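Local coordinates for protein YCGM (PDB 1NR9) that is of unknown function but belongs to the fumarylacetoacetate hydrolase family and carries a magnesium ion in the model, at residues A[169-172]-A[173-177]. Sequence-based numbering, arbitrary orientation.
Sequences HKIV and PLIAY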
loop_
_atom_site.group_PDB
_atom_site.type_symbol
_atom_site.label_atom_id
_atom_site.label_comp_id
_atom_site.label_asym_id
_atom_site.label_seq_id
_atom_site.Cartn_x
_atom_site.Cartn_y
_atom_site.Cartn_z
ATOM N N HIS A 169 -21.161 -0.718 6.557
ATOM C CA HIS A 169 -20.368 -0.521 7.773
ATOM C C HIS A 169 -20.213 0.992 7.895
ATOM O O HIS A 169 -19.639 1.636 7.022
ATOM C CB HIS A 169 -19.001 -1.175 7.624
ATOM C CG HIS A 169 -19.071 -2.613 7.226
ATOM N ND1 HIS A 169 -19.199 -3.633 8.144
ATOM C CD2 HIS A 169 -19.091 -3.198 6.005
ATOM C CE1 HIS A 169 -19.296 -4.786 7.503
ATOM N NE2 HIS A 169 -19.233 -4.550 6.205
ATOM N N LYS A 170 -20.747 1.563 8.966
ATOM C CA LYS A 170 -20.676 3.004 9.165
ATOM C C LYS A 170 -19.225 3.501 9.235
ATOM O O LYS A 170 -18.286 2.707 9.253
ATOM C CB LYS A 170 -21.455 3.371 10.432
ATOM C CG LYS A 170 -22.852 2.749 10.461
ATOM C CD LYS A 170 -23.675 3.189 9.251
ATOM C CE LYS A 170 -24.969 2.389 9.082
ATOM N NZ LYS A 170 -24.713 0.954 8.744
ATOM N N ILE A 171 -19.048 4.815 9.287
ATOM C CA ILE A 171 -17.716 5.391 9.322
ATOM C C ILE A 171 -16.860 5.057 10.531
ATOM O O ILE A 171 -15.776 4.514 10.359
ATOM C CB ILE A 171 -17.762 6.917 9.162
ATOM C CG1 ILE A 171 -18.442 7.275 7.837
ATOM C CG2 ILE A 171 -16.342 7.493 9.214
ATOM C CD1 ILE A 171 -18.552 8.773 7.591
ATOM N N VAL A 172 -17.297 5.367 11.750
ATOM C CA VAL A 172 -16.433 5.041 12.885
ATOM C C VAL A 172 -16.239 3.525 13.083
ATOM O O VAL A 172 -15.166 3.088 13.495
ATOM C CB VAL A 172 -16.915 5.678 14.226
ATOM C CG1 VAL A 172 -17.341 7.117 14.009
ATOM C CG2 VAL A 172 -18.009 4.855 14.839
ATOM N N PRO A 173 -17.263 2.702 12.792
ATOM C CA PRO A 173 -17.047 1.262 12.986
ATOM C C PRO A 173 -15.995 0.736 12.012
ATOM O O PRO A 173 -15.077 0.007 12.398
ATOM C CB PRO A 173 -18.426 0.652 12.708
ATOM C CG PRO A 173 -19.369 1.754 13.047
ATOM C CD PRO A 173 -18.675 2.976 12.475
ATOM N N LEU A 174 -16.148 1.107 10.741
ATOM C CA LEU A 174 -15.228 0.675 9.695
ATOM C C LEU A 174 -13.797 1.058 10.059
ATOM O O LEU A 174 -12.907 0.206 10.055
ATOM C CB LEU A 174 -15.626 1.300 8.351
ATOM C CG LEU A 174 -14.876 0.883 7.079
ATOM C CD1 LEU A 174 -14.933 -0.633 6.893
ATOM C CD2 LEU A 174 -15.497 1.593 5.886
ATOM N N ILE A 175 -13.576 2.334 10.381
ATOM C CA ILE A 175 -12.240 2.791 10.761
ATOM C C ILE A 175 -11.731 1.979 11.944
ATOM O O ILE A 175 -10.569 1.573 11.977
ATOM C CB ILE A 175 -12.233 4.289 11.135
ATOM C CG1 ILE A 175 -12.406 5.129 9.870
ATOM C CG2 ILE A 175 -10.939 4.661 11.847
ATOM C CD1 ILE A 175 -12.469 6.625 10.126
ATOM N N ALA A 176 -12.603 1.745 12.916
ATOM C CA ALA A 176 -12.228 0.961 14.083
ATOM C C ALA A 176 -11.790 -0.418 13.613
ATOM O O ALA A 176 -10.778 -0.925 14.065
ATOM C CB ALA A 176 -13.404 0.844 15.040
ATOM N N TYR A 177 -12.555 -1.015 12.701
ATOM C CA TYR A 177 -12.236 -2.338 12.141
ATOM C C TYR A 177 -10.894 -2.313 11.382
ATOM O O TYR A 177 -10.048 -3.201 11.553
ATOM C CB TYR A 177 -13.355 -2.780 11.192
ATOM C CG TYR A 177 -13.065 -4.068 10.469
ATOM C CD1 TYR A 177 -13.056 -5.284 11.149
ATOM C CD2 TYR A 177 -12.753 -4.069 9.110
ATOM C CE1 TYR A 177 -12.740 -6.468 10.499
ATOM C CE2 TYR A 177 -12.431 -5.244 8.451
ATOM C CZ TYR A 177 -12.425 -6.443 9.155
ATOM O OH TYR A 177 -12.075 -7.604 8.511
#
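L174, I175 and A176 give their amide hydrogens to the carbonyl oxygens of K170, I171 and V172, the i to i+4 bonds that start helix 171-178; the middle one, I175 N to I171 O at 3.1 Å, is nearly straight, with an N-H...O angle of 174°. K170 holds the N-cap position and supplies the first acceptor, K170 O, 3.1 Å from L174 N. P173, in the first turn, illustrates why proline is tolerated there: it has no amide hydrogen to give, and the turn asks for none. Its ring lies against the cap residue, P173 CD 3.5 Å from K170 CB. The lysine chain then bends away, and K170 NZ bonds back to the carbonyls of M167 and I168. On another flank the side chains of I171 and I175 lie alongside each other with the same heading, I171 CG2 4.1 Å from I175 CD1. In I171 the CG2 methyl stands anti to the backbone N (chi1 -59°, measured to CG1), while I175 meets it with the end of the CG1 arm that lies beside its own backbone N. L174 meets the residue before the cap, its CD1 4.2 Å from H169 CB. The isoleucine pair faces strand 69-79, I171 touching L75 and V77 and I175 also V77. V172 and P173 meet E88 of helix 88-94, V172 and I175 meet V91, and H169 and L174 pack on P43, joining the helix to sheet, neighbouring helix and loop.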